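Local coordinates for luciferase-like enzymeAMP-CoA-ligase (Zophobas atratus, PDB 4W8O), which probably activates carboxylic acids as adenylates for transfer to coenzyme A, being a luciferase-like AMP-CoA ligase of the ANL superfamily from a nonluminescent mealworm, at residues C74-N79 with L100-S105; L113-P118 with Y389-A394; M182-G187 with T224-T229; K193-S198 with M324-L329. All blocks are in the same frame, centred on the assembly; numbering follows the deposited sequence.

Contact 1 (C74-N79 with L100-S105)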
loop_
_atom_site.group_PDB
_atom_site.type_symbol
_atom_site.label_atom_id
_atom_site.label_comp_id
_atom_site.label_asym_id
_atom_site.label_seq_id
_atom_site.Cartn_x
_atom_site.Cartn_y
_atom_site.Cartn_z
ATOM N N CYS A 74 -4.091 4.617 15.250
ATOM C CA CYS A 74 -4.666 5.151 14.038
ATOM C C CYS A 74 -3.939 6.408 13.563
ATOM O O CYS A 74 -3.339 7.122 14.363
ATOM C CB CYS A 74 -6.123 5.457 14.320
ATOM S SG CYS A 74 -7.087 5.766 12.850
ATOM N N PHE A 75 -3.984 6.662 12.261
ATOM C CA PHE A 75 -3.297 7.799 11.647
ATOM C C PHE A 75 -4.223 8.513 10.670
ATOM O O PHE A 75 -4.878 7.871 9.847
ATOM C CB PHE A 75 -2.022 7.322 10.937
ATOM C CG PHE A 75 -1.115 6.566 11.843
ATOM C CD1 PHE A 75 -1.307 5.216 12.053
ATOM C CD2 PHE A 75 -0.131 7.227 12.565
ATOM C CE1 PHE A 75 -0.509 4.520 12.943
ATOM C CE2 PHE A 75 0.667 6.540 13.450
ATOM C CZ PHE A 75 0.479 5.193 13.646
ATOM N N CYS A 76 -4.303 9.835 10.786
ATOM C CA CYS A 76 -5.017 10.656 9.804
ATOM C C CYS A 76 -4.146 11.821 9.334
ATOM O O CYS A 76 -4.131 12.899 9.942
ATOM C CB CYS A 76 -6.329 11.175 10.374
ATOM S SG CYS A 76 -7.375 11.905 9.097
ATOM N N SER A 77 -3.419 11.599 8.243
ATOM C CA SER A 77 -2.483 12.591 7.747
ATOM C C SER A 77 -2.145 12.347 6.283
ATOM O O SER A 77 -2.097 11.202 5.831
ATOM C CB SER A 77 -1.200 12.559 8.583
ATOM O OG SER A 77 -0.205 13.427 8.067
ATOM N N THR A 78 -1.930 13.436 5.546
ATOM C CA THR A 78 -1.275 13.374 4.257
ATOM C C THR A 78 0.181 12.947 4.465
ATOM O O THR A 78 0.657 12.823 5.599
ATOM C CB THR A 78 -1.315 14.737 3.538
ATOM O OG1 THR A 78 -0.900 15.771 4.435
ATOM C CG2 THR A 78 -2.711 15.047 3.033
ATOM N N ASN A 79 0.884 12.702 3.370
ATOM C CA ASN A 79 2.274 12.266 3.445
ATOM C C ASN A 79 3.207 13.414 3.835
ATOM O O ASN A 79 3.077 14.543 3.345
ATOM C CB ASN A 79 2.712 11.644 2.114
ATOM C CG ASN A 79 2.042 10.304 1.844
ATOM O OD1 ASN A 79 1.920 9.462 2.733
ATOM N ND2 ASN A 79 1.634 10.090 0.608
ATOM N N LEU A 100 -6.551 6.472 8.167
ATOM C CA LEU A 100 -7.790 7.067 7.679
ATOM C C LEU A 100 -7.491 8.091 6.591
ATOM O O LEU A 100 -6.422 8.691 6.579
ATOM C CB LEU A 100 -8.532 7.760 8.812
ATOM C CG LEU A 100 -8.775 6.935 10.067
ATOM C CD1 LEU A 100 -9.486 7.798 11.088
ATOM C CD2 LEU A 100 -9.572 5.672 9.782
ATOM N N ASP A 101 -8.440 8.287 5.684
ATOM C CA ASP A 101 -8.287 9.244 4.591
ATOM C C ASP A 101 -8.776 10.605 5.087
ATOM O O ASP A 101 -9.938 10.735 5.466
ATOM C CB ASP A 101 -9.113 8.802 3.379
ATOM C CG ASP A 101 -8.745 9.542 2.087
ATOM O OD1 ASP A 101 -8.185 10.664 2.134
ATOM O OD2 ASP A 101 -9.048 8.988 1.003
ATOM N N PRO A 102 -7.893 11.620 5.077
ATOM C CA PRO A 102 -8.264 12.980 5.472
ATOM C C PRO A 102 -9.374 13.605 4.615
ATOM O O PRO A 102 -10.007 14.542 5.064
ATOM C CB PRO A 102 -6.968 13.777 5.290
ATOM C CG PRO A 102 -5.881 12.775 5.289
ATOM C CD PRO A 102 -6.472 11.531 4.694
ATOM N N THR A 103 -9.609 13.083 3.411
ATOM C CA THR A 103 -10.653 13.610 2.531
ATOM C C THR A 103 -12.024 12.993 2.793
ATOM O O THR A 103 -12.984 13.328 2.105
ATOM C CB THR A 103 -10.326 13.371 1.044
ATOM O OG1 THR A 103 -10.405 11.971 0.765
ATOM C CG2 THR A 103 -8.937 13.888 0.695
ATOM N N LEU A 104 -12.130 12.083 3.755
ATOM C CA LEU A 104 -13.429 11.474 4.050
ATOM C C LEU A 104 -14.279 12.380 4.941
ATOM O O LEU A 104 -13.753 13.139 5.755
ATOM C CB LEU A 104 -13.246 10.121 4.721
ATOM C CG LEU A 104 -12.735 9.004 3.811
ATOM C CD1 LEU A 104 -12.155 7.872 4.649
ATOM C CD2 LEU A 104 -13.834 8.483 2.893
ATOM N N SER A 105 -15.595 12.275 4.783
ATOM C CA SER A 105 -16.541 13.040 5.580
ATOM C C SER A 105 -16.504 12.613 7.035
ATOM O O SER A 105 -15.984 11.546 7.372
ATOM C CB SER A 105 -17.964 12.837 5.057
ATOM O OG SER A 105 -18.429 11.531 5.361
HETATM O O HOH W 1 -3.591 8.913 7.203
#
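The end of strand 72-76 runs beside the chain leaving its parallel neighbour, strand 96-99, the two being joined through helix 85-92 as a beta-alpha-beta unit. Leu-100 N donates to Phe-75 O at 2.8 Å, almost straight (176°) and nearly along the C=O axis. Leu-100 bears most of the packing. Its CB rests 3.8 Å from Phe-75 O, with Cys-76 SG a little further off. With CG anti to the carbonyl carbon (chi1 -52°), the branch point comes to 3.5 Å from Cys-74 SG. From there CD1 stays against the same sulfur at 3.6 Å, while CD2 lies at 3.9 Å from Cys-74 SG, so the thiol sits against the whole fork. Helix 106-116 meets Leu-100 through Ile-109 and Leu-112. Further on, the sulfur of Cys-76 lies 3.9 Å from Pro-102 CA, and Pro-102 CG packs on the backbone between Ser-77 and Thr-78. Beyond the direct bond, water 1 accepts from Ser-77 N at 2.9 Å and donates to Leu-100 O. Across the two segments a single direct backbone bond and one bridging water thus fix the position of the loop, and the thiols add apolar packing without a hydrogen bond between the segments.

Contact 2 (L113-P118 with Y389-A394)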
loop_
_atom_site.group_PDB
_atom_site.type_symbol
_atom_site.label_atom_id
_atom_site.label_comp_id
_atom_site.label_asym_id
_atom_site.label_seq_id
_atom_site.Cartn_x
_atom_site.Cartn_y
_atom_site.Cartn_z
ATOM N N LEU A 113 -13.816 4.744 12.657
ATOM C CA LEU A 113 -13.370 4.734 14.050
ATOM C C LEU A 113 -14.147 3.718 14.887
ATOM O O LEU A 113 -13.576 3.050 15.757
ATOM C CB LEU A 113 -13.481 6.134 14.669
ATOM C CG LEU A 113 -12.475 7.184 14.188
ATOM C CD1 LEU A 113 -12.828 8.574 14.707
ATOM C CD2 LEU A 113 -11.067 6.804 14.607
ATOM N N SER A 114 -15.444 3.595 14.618
ATOM C CA SER A 114 -16.287 2.668 15.363
ATOM C C SER A 114 -15.903 1.221 15.060
ATOM O O SER A 114 -16.073 0.348 15.903
ATOM C CB SER A 114 -17.772 2.921 15.063
ATOM O OG SER A 114 -18.158 2.362 13.808
ATOM N N LEU A 115 -15.381 0.969 13.859
ATOM C CA LEU A 115 -14.881 -0.362 13.518
ATOM C C LEU A 115 -13.632 -0.754 14.321
ATOM O O LEU A 115 -13.554 -1.868 14.817
ATOM C CB LEU A 115 -14.551 -0.465 12.028
ATOM C CG LEU A 115 -15.705 -0.397 11.035
ATOM C CD1 LEU A 115 -15.158 -0.244 9.625
ATOM C CD2 LEU A 115 -16.592 -1.627 11.139
ATOM N N VAL A 116 -12.670 0.162 14.437
ATOM C CA VAL A 116 -11.350 -0.162 14.988
ATOM C C VAL A 116 -11.054 0.405 16.390
ATOM O O VAL A 116 -10.067 0.006 17.010
ATOM C CB VAL A 116 -10.218 0.216 14.001
ATOM C CG1 VAL A 116 -10.471 -0.423 12.638
ATOM C CG2 VAL A 116 -10.040 1.729 13.869
ATOM N N THR A 117 -11.902 1.316 16.876
ATOM C CA THR A 117 -11.817 1.862 18.237
ATOM C C THR A 117 -10.375 2.022 18.733
ATOM O O THR A 117 -9.942 1.293 19.615
ATOM C CB THR A 117 -12.622 1.002 19.233
ATOM O OG1 THR A 117 -12.112 -0.337 19.238
ATOM C CG2 THR A 117 -14.108 0.969 18.848
ATOM N N PRO A 118 -9.629 2.986 18.160
ATOM C CA PRO A 118 -8.198 3.108 18.450
ATOM C C PRO A 118 -7.887 3.694 19.827
ATOM O O PRO A 118 -8.693 4.422 20.399
ATOM C CB PRO A 118 -7.683 4.025 17.342
ATOM C CG PRO A 118 -8.866 4.808 16.884
ATOM C CD PRO A 118 -10.115 4.068 17.283
ATOM N N TYR A 389 -11.863 -7.493 11.439
ATOM C CA TYR A 389 -11.507 -7.232 12.833
ATOM C C TYR A 389 -12.610 -7.654 13.800
ATOM O O TYR A 389 -12.355 -8.367 14.766
ATOM C CB TYR A 389 -11.189 -5.746 13.012
ATOM C CG TYR A 389 -10.579 -5.373 14.344
ATOM C CD1 TYR A 389 -9.441 -6.029 14.827
ATOM C CD2 TYR A 389 -11.111 -4.342 15.105
ATOM C CE1 TYR A 389 -8.867 -5.669 16.041
ATOM C CE2 TYR A 389 -10.555 -3.985 16.322
ATOM C CZ TYR A 389 -9.429 -4.643 16.782
ATOM O OH TYR A 389 -8.879 -4.280 17.989
ATOM N N ARG A 390 -13.835 -7.202 13.554
ATOM C CA ARG A 390 -14.964 -7.638 14.378
ATOM C C ARG A 390 -16.148 -8.218 13.605
ATOM O O ARG A 390 -17.082 -8.734 14.209
ATOM C CB ARG A 390 -15.410 -6.503 15.299
ATOM C CG ARG A 390 -14.401 -6.253 16.412
ATOM C CD ARG A 390 -14.941 -5.372 17.519
ATOM N NE ARG A 390 -14.536 -3.977 17.366
ATOM C CZ ARG A 390 -13.561 -3.371 18.046
ATOM N NH1 ARG A 390 -12.834 -4.019 18.952
ATOM N NH2 ARG A 390 -13.313 -2.092 17.809
ATOM N N ASN A 391 -16.104 -8.157 12.284
ATOM C CA ASN A 391 -17.182 -8.674 11.469
ATOM C C ASN A 391 -16.813 -10.048 10.873
ATOM O O ASN A 391 -15.825 -10.661 11.296
ATOM C CB ASN A 391 -17.580 -7.608 10.436
ATOM C CG ASN A 391 -18.474 -6.535 11.043
ATOM O OD1 ASN A 391 -19.520 -6.845 11.600
ATOM N ND2 ASN A 391 -18.047 -5.283 10.976
ATOM N N ASP A 392 -17.606 -10.536 9.921
ATOM C CA ASP A 392 -17.530 -11.927 9.475
ATOM C C ASP A 392 -17.255 -12.018 7.975
ATOM O O ASP A 392 -18.158 -11.842 7.159
ATOM C CB ASP A 392 -18.851 -12.633 9.807
ATOM C CG ASP A 392 -18.845 -14.110 9.456
ATOM O OD1 ASP A 392 -17.914 -14.569 8.769
ATOM O OD2 ASP A 392 -19.784 -14.815 9.874
ATOM N N SER A 393 -16.011 -12.334 7.630
ATOM C CA SER A 393 -15.568 -12.430 6.244
ATOM C C SER A 393 -15.768 -13.828 5.635
ATOM O O SER A 393 -15.231 -14.103 4.565
ATOM C CB SER A 393 -14.084 -12.048 6.157
ATOM O OG SER A 393 -13.282 -12.899 6.973
ATOM N N ALA A 394 -16.547 -14.699 6.284
ATOM C CA ALA A 394 -16.707 -16.092 5.817
ATOM C C ALA A 394 -17.071 -16.199 4.334
ATOM O O ALA A 394 -16.505 -17.019 3.605
ATOM C CB ALA A 394 -17.745 -16.826 6.656
HETATM O O HOH W 2 -16.161 -2.223 17.052
HETATM O O HOH W 3 -9.493 -1.779 18.971
#
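The last turn of helix 106-116 meets the backbone just after strand 387-388 at a distance, no CA atoms coming nearer than the 7.3 Å between Leu-115 CA and Arg-390 CA, and Thr-117 leaves the helix with a positive phi of 35°. This is the C-terminal end of a helix that covers a face of the mixed eight-stranded sheet, met by the chain leaving its edge strand 387-388, whose side chains reach the last helical carbonyls. Tyr-389 and Arg-390 both point at the helix. The tyrosine brings the edge of its ring in, CD2 standing 3.5 Å from Leu-115 O and in plane with it, while Met-182 and Ala-194 of the sheet pack against the same side chain. Arg-390 bends at chi3 (-98°), which turns one face of the guanidinium to the ring edge of Tyr-389, CE2 of that ring lying 3.4 Å above the guanidinium plane, offset toward its rim. NH2 then donates to Thr-117 OG1 at 2.6 Å (148°), the oxygen lying close to the guanidinium plane, and makes a second, weak bond to Leu-115 O at 3.0 Å. A positive group here would be favoured by the helix dipole, although Arg-390 is exposed and also touches a crystal neighbour. Water 2 accepts weakly from Arg-390 NE and itself donates to Ser-114 O. On the outer flank the Leu-115 and Asn-391 side chains cross at about a right angle, Leu-115 CD2 3.9 Å from Asn-391 ND2. Water 3 closes the other flank, 2.7 Å from Val-116 O and 2.8 Å from Tyr-389 OH.

Contact 3 (M182-G187 with T224-T229)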
loop_
_atom_site.group_PDB
_atom_site.type_symbol
_atom_site.label_atom_id
_atom_site.label_comp_id
_atom_site.label_asym_id
_atom_site.label_seq_id
_atom_site.Cartn_x
_atom_site.Cartn_y
_atom_site.Cartn_z
ATOM N N MET A 182 -4.258 -2.913 9.163
ATOM C CA MET A 182 -5.656 -2.984 8.726
ATOM C C MET A 182 -5.957 -2.015 7.577
ATOM O O MET A 182 -5.320 -0.974 7.455
ATOM C CB MET A 182 -6.621 -2.736 9.893
ATOM C CG MET A 182 -6.611 -3.831 10.950
ATOM S SD MET A 182 -7.838 -3.665 12.264
ATOM C CE MET A 182 -7.202 -2.239 13.125
ATOM N N PHE A 183 -6.903 -2.410 6.723
ATOM C CA PHE A 183 -7.462 -1.558 5.673
ATOM C C PHE A 183 -8.985 -1.695 5.741
ATOM O O PHE A 183 -9.517 -2.410 6.599
ATOM C CB PHE A 183 -6.932 -1.952 4.287
ATOM C CG PHE A 183 -5.442 -1.799 4.146
ATOM C CD1 PHE A 183 -4.885 -0.578 3.824
ATOM C CD2 PHE A 183 -4.594 -2.883 4.353
ATOM C CE1 PHE A 183 -3.508 -0.426 3.705
ATOM C CE2 PHE A 183 -3.222 -2.737 4.248
ATOM C CZ PHE A 183 -2.676 -1.505 3.918
ATOM N N PHE A 184 -9.691 -0.996 4.865
ATOM C CA PHE A 184 -11.143 -0.992 4.904
ATOM C C PHE A 184 -11.746 -1.482 3.601
ATOM O O PHE A 184 -11.337 -1.056 2.526
ATOM C CB PHE A 184 -11.633 0.404 5.236
ATOM C CG PHE A 184 -11.190 0.873 6.588
ATOM C CD1 PHE A 184 -11.774 0.360 7.731
ATOM C CD2 PHE A 184 -10.171 1.802 6.718
ATOM C CE1 PHE A 184 -11.367 0.783 8.986
ATOM C CE2 PHE A 184 -9.756 2.226 7.968
ATOM C CZ PHE A 184 -10.361 1.723 9.104
ATOM N N SER A 185 -12.713 -2.388 3.720
ATOM C CA SER A 185 -13.359 -2.999 2.582
ATOM C C SER A 185 -14.185 -1.978 1.829
ATOM O O SER A 185 -14.543 -0.940 2.376
ATOM C CB SER A 185 -14.251 -4.166 3.024
ATOM O OG SER A 185 -15.395 -3.712 3.729
ATOM N N SER A 186 -14.486 -2.299 0.574
ATOM C CA SER A 186 -15.298 -1.456 -0.288
ATOM C C SER A 186 -16.122 -2.340 -1.207
ATOM O O SER A 186 -15.992 -2.270 -2.428
ATOM C CB SER A 186 -14.410 -0.518 -1.112
ATOM O OG SER A 186 -13.442 -1.256 -1.852
ATOM N N GLY A 187 -16.959 -3.184 -0.616
ATOM C CA GLY A 187 -17.899 -3.997 -1.391
ATOM C C GLY A 187 -18.914 -3.123 -2.111
ATOM O O GLY A 187 -19.117 -1.964 -1.741
ATOM N N THR A 224 -1.996 8.488 -0.216
ATOM C CA THR A 224 -1.795 8.500 1.228
ATOM C C THR A 224 -1.748 7.073 1.748
ATOM O O THR A 224 -2.031 6.126 1.003
ATOM C CB THR A 224 -2.935 9.248 1.932
ATOM O OG1 THR A 224 -4.181 8.622 1.611
ATOM C CG2 THR A 224 -2.965 10.711 1.496
ATOM N N MET A 225 -1.411 6.929 3.029
ATOM C CA MET A 225 -1.239 5.610 3.656
ATOM C C MET A 225 -2.568 4.918 3.944
ATOM O O MET A 225 -2.601 3.758 4.337
ATOM C CB MET A 225 -0.404 5.732 4.936
ATOM C CG MET A 225 1.033 6.190 4.705
ATOM S SD MET A 225 1.999 5.015 3.736
ATOM C CE MET A 225 3.412 6.029 3.296
ATOM N N TYR A 226 -3.668 5.637 3.751
ATOM C CA TYR A 226 -4.998 5.043 3.717
ATOM C C TYR A 226 -5.082 3.917 2.680
ATOM O O TYR A 226 -5.722 2.894 2.910
ATOM C CB TYR A 226 -6.003 6.125 3.363
ATOM C CG TYR A 226 -7.415 5.653 3.142
ATOM C CD1 TYR A 226 -8.216 5.276 4.212
ATOM C CD2 TYR A 226 -7.965 5.613 1.860
ATOM C CE1 TYR A 226 -9.522 4.855 4.016
ATOM C CE2 TYR A 226 -9.277 5.209 1.655
ATOM C CZ TYR A 226 -10.050 4.829 2.737
ATOM O OH TYR A 226 -11.348 4.424 2.551
ATOM N N TRP A 227 -4.439 4.128 1.539
ATOM C CA TRP A 227 -4.511 3.192 0.426
ATOM C C TRP A 227 -3.457 2.108 0.565
ATOM O O TRP A 227 -2.331 2.366 0.993
ATOM C CB TRP A 227 -4.338 3.937 -0.904
ATOM C CG TRP A 227 -5.408 4.985 -1.125
ATOM C CD1 TRP A 227 -5.287 6.337 -0.939
ATOM C CD2 TRP A 227 -6.758 4.758 -1.547
ATOM N NE1 TRP A 227 -6.476 6.963 -1.231
ATOM C CE2 TRP A 227 -7.395 6.021 -1.607
ATOM C CE3 TRP A 227 -7.491 3.610 -1.889
ATOM C CZ2 TRP A 227 -8.729 6.172 -1.986
ATOM C CZ3 TRP A 227 -8.820 3.759 -2.276
ATOM C CH2 TRP A 227 -9.427 5.036 -2.320
ATOM N N ILE A 228 -3.852 0.892 0.217
ATOM C CA ILE A 228 -2.939 -0.243 0.129
ATOM C C ILE A 228 -1.647 0.121 -0.607
ATOM O O ILE A 228 -0.575 -0.266 -0.183
ATOM C CB ILE A 228 -3.629 -1.462 -0.531
ATOM C CG1 ILE A 228 -2.726 -2.704 -0.526
ATOM C CG2 ILE A 228 -4.053 -1.151 -1.953
ATOM C CD1 ILE A 228 -2.478 -3.293 0.838
ATOM N N THR A 229 -1.739 0.878 -1.693
ATOM C CA THR A 229 -0.539 1.236 -2.457
ATOM C C THR A 229 0.464 2.056 -1.635
ATOM O O THR A 229 1.677 1.833 -1.718
ATOM C CB THR A 229 -0.896 2.002 -3.733
ATOM O OG1 THR A 229 -1.744 3.109 -3.400
ATOM C CG2 THR A 229 -1.619 1.092 -4.707
HETATM O O HOH W 4 -8.473 1.367 2.706
#
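Strand 179-184 runs straight into the Ser/Thr/Gly-rich loop that in ANL enzymes binds phosphate, and here it packs against the turn preceding helix 228-239, joining the eight-stranded sheet to the lobe built on the nine-stranded one. The tight part is Phe-183. Its ring receives Ile-228 CD1 over one face in a CH-pi contact, 3.9 Å from the ring centroid and 30° off the normal. Ile-228 gets there with CG1 anti to the backbone N (chi1 -175°) and a turn at chi2 (69°), the tip coming within 3.5 Å of Phe-183 CE2. The start of the helix lies over the same face, Ile-228 CA 3.6 Å from Phe-183 CE1, while Tyr-226 O meets the ring at its edge, in plane, 3.7 Å from Phe-183 CD1. Ile-228 also lines the pocket that holds a bound polyethylene glycol molecule. The other side is looser: Phe-184 and Tyr-226 cross at about a right angle and just meet, CD2 to CE1 at 4.1 Å, while Leu-112 and Leu-115 of helix 106-116 back Phe-184. No direct hydrogen bond joins the two segments; water 4 bridges them, donating to Tyr-226 O at 3.2 Å and accepting weakly from Phe-184 N at 3.4 Å.

Contact 4 (K193-S198 with M324-L329)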
loop_
_atom_site.group_PDB
_atom_site.type_symbol
_atom_site.label_atom_id
_atom_site.label_comp_id
_atom_site.label_asym_id
_atom_site.label_seq_id
_atom_site.Cartn_x
_atom_site.Cartn_y
_atom_site.Cartn_z
ATOM N N LYS A 193 -15.753 -2.601 6.219
ATOM C CA LYS A 193 -15.322 -3.452 7.318
ATOM C C LYS A 193 -13.811 -3.381 7.384
ATOM O O LYS A 193 -13.166 -2.989 6.410
ATOM C CB LYS A 193 -15.780 -4.884 7.085
ATOM C CG LYS A 193 -17.295 -5.013 6.965
ATOM C CD LYS A 193 -17.693 -5.711 5.674
ATOM C CE LYS A 193 -19.118 -5.398 5.268
ATOM N NZ LYS A 193 -20.030 -5.589 6.422
ATOM N N ALA A 194 -13.256 -3.736 8.538
ATOM C CA ALA A 194 -11.827 -3.616 8.761
ATOM C C ALA A 194 -11.124 -4.899 8.324
ATOM O O ALA A 194 -11.180 -5.918 9.005
ATOM C CB ALA A 194 -11.525 -3.299 10.216
ATOM N N ILE A 195 -10.486 -4.818 7.162
ATOM C CA ILE A 195 -9.647 -5.882 6.634
ATOM C C ILE A 195 -8.394 -6.040 7.505
ATOM O O ILE A 195 -7.656 -5.081 7.725
ATOM C CB ILE A 195 -9.185 -5.528 5.210
ATOM C CG1 ILE A 195 -10.372 -5.496 4.248
ATOM C CG2 ILE A 195 -8.123 -6.513 4.731
ATOM C CD1 ILE A 195 -10.115 -4.679 2.995
ATOM N N CYS A 196 -8.160 -7.246 8.001
ATOM C CA CYS A 196 -6.979 -7.514 8.833
ATOM C C CYS A 196 -5.910 -8.265 8.066
ATOM O O CYS A 196 -6.176 -9.356 7.542
ATOM C CB CYS A 196 -7.376 -8.341 10.056
ATOM S SG CYS A 196 -8.442 -7.431 11.190
ATOM N N HIS A 197 -4.709 -7.686 7.992
ATOM C CA HIS A 197 -3.528 -8.435 7.574
ATOM C C HIS A 197 -2.660 -8.755 8.775
ATOM O O HIS A 197 -2.440 -7.904 9.649
ATOM C CB HIS A 197 -2.722 -7.676 6.524
ATOM C CG HIS A 197 -3.318 -7.759 5.161
ATOM N ND1 HIS A 197 -3.292 -8.915 4.412
ATOM C CD2 HIS A 197 -4.001 -6.850 4.429
ATOM C CE1 HIS A 197 -3.917 -8.708 3.268
ATOM N NE2 HIS A 197 -4.358 -7.464 3.253
ATOM N N SER A 198 -2.165 -9.991 8.804
ATOM C CA SER A 198 -1.236 -10.425 9.823
ATOM C C SER A 198 0.151 -9.933 9.461
ATOM O O SER A 198 0.372 -9.408 8.377
ATOM C CB SER A 198 -1.234 -11.953 9.934
ATOM O OG SER A 198 -0.791 -12.553 8.734
ATOM N N MET A 324 -5.860 -5.597 -4.900
ATOM C CA MET A 324 -6.813 -5.086 -3.955
ATOM C C MET A 324 -6.259 -5.137 -2.547
ATOM O O MET A 324 -5.237 -5.769 -2.302
ATOM C CB MET A 324 -8.128 -5.862 -4.052
ATOM C CG MET A 324 -8.000 -7.370 -4.057
ATOM S SD MET A 324 -9.359 -8.144 -4.971
ATOM C CE MET A 324 -10.688 -8.099 -3.770
ATOM N N SER A 325 -6.956 -4.471 -1.630
ATOM C CA SER A 325 -6.504 -4.360 -0.250
ATOM C C SER A 325 -6.450 -5.703 0.427
ATOM O O SER A 325 -5.610 -5.929 1.295
ATOM C CB SER A 325 -7.427 -3.433 0.533
ATOM O OG SER A 325 -7.475 -2.181 -0.116
ATOM N N GLU A 326 -7.338 -6.599 0.004
ATOM C CA GLU A 326 -7.485 -7.909 0.629
ATOM C C GLU A 326 -6.309 -8.862 0.401
ATOM O O GLU A 326 -6.214 -9.884 1.085
ATOM C CB GLU A 326 -8.763 -8.594 0.131
ATOM C CG GLU A 326 -10.057 -8.010 0.664
ATOM C CD GLU A 326 -10.542 -6.783 -0.085
ATOM O OE1 GLU A 326 -9.844 -6.269 -0.987
ATOM O OE2 GLU A 326 -11.643 -6.328 0.249
ATOM N N ILE A 327 -5.440 -8.553 -0.559
ATOM C CA ILE A 327 -4.392 -9.506 -0.988
ATOM C C ILE A 327 -3.175 -8.886 -1.689
ATOM O O ILE A 327 -2.206 -9.588 -1.951
ATOM C CB ILE A 327 -5.000 -10.584 -1.912
ATOM C CG1 ILE A 327 -4.085 -11.810 -2.029
ATOM C CG2 ILE A 327 -5.333 -9.988 -3.276
ATOM C CD1 ILE A 327 -4.798 -13.046 -2.536
ATOM N N GLY A 328 -3.204 -7.584 -1.969
ATOM C CA GLY A 328 -2.108 -6.931 -2.668
ATOM C C GLY A 328 -2.179 -7.181 -4.167
ATOM O O GLY A 328 -3.264 -7.311 -4.739
ATOM N N LEU A 329 -1.013 -7.255 -4.795
ATOM C CA LEU A 329 -0.897 -7.342 -6.246
ATOM C C LEU A 329 -1.237 -8.747 -6.754
ATOM O O LEU A 329 -0.693 -9.733 -6.270
ATOM C CB LEU A 329 0.523 -6.947 -6.659
ATOM C CG LEU A 329 0.809 -6.579 -8.110
ATOM C CD1 LEU A 329 -0.204 -5.599 -8.670
ATOM C CD2 LEU A 329 2.212 -5.994 -8.193
#
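A classic beta bulge, with Ile-327 and Gly-328 both facing Met-324, shapes the tight hairpin between strands 317-324 and 328-332, whose Gly-Met-Ser-Glu sequence is an ANL signature; Ile-195 and His-197 of strand 194-198 pack against it, chiefly on Ser-325 and Glu-326. Ile-195 and His-197, two apart, both point at the hairpin. The Ile-195 chain is extended at chi2 (158°), so that CD1 alone reaches across, 3.9 Å from Ser-325 CB and 3.5 Å from Glu-326 OE2. Glu-326 starts away from the strand but bends at chi2 (82°), crossing the isoleucine tip at about a right angle. Its OE1 bonds to the bound polyethylene glycol; in relatives this glutamate probably serves magnesium and nucleotide binding. His-197 makes the polar link: NE2 donates to Ser-325 O at 2.8 Å (167°), the acceptor lying in the ring plane and the donor in the carbonyl plane. ND1 is held by Ser-201 OG, so bonds at both nitrogens fix the rotation of the buried ring, and CE1 comes 3.4 Å from Glu-326 O. Within the bulge, Met-324 O takes two donors, Gly-328 N at 2.7 Å and Ile-327 N at 3.3 Å.

In the fold
Contacts 3 and 4 border the ligand pocket, their centres about 8 Å apart: Ser-186, Ile-228 and Thr-229 belong to it from one, Met-324 to Glu-326, Gly-328 and Leu-329 from the other. Neighbouring strands 179-184 and 194-198 couple them directly, with Phe-183 N 3.0 Å from Ile-195 O. Contact 1 adjoins contact 3, about 11 Å between centres, where Tyr-226 CD1 lies 3.4 Å from Asp-101 N. At the surface, contact 2 touches all three others; Tyr-389 N approaches Ala-194 O of contact 4, and Val-116 packs on Met-182 of contact 3. Contacts 1 and 4 do not meet, their nearest atoms being about 9 Å apart.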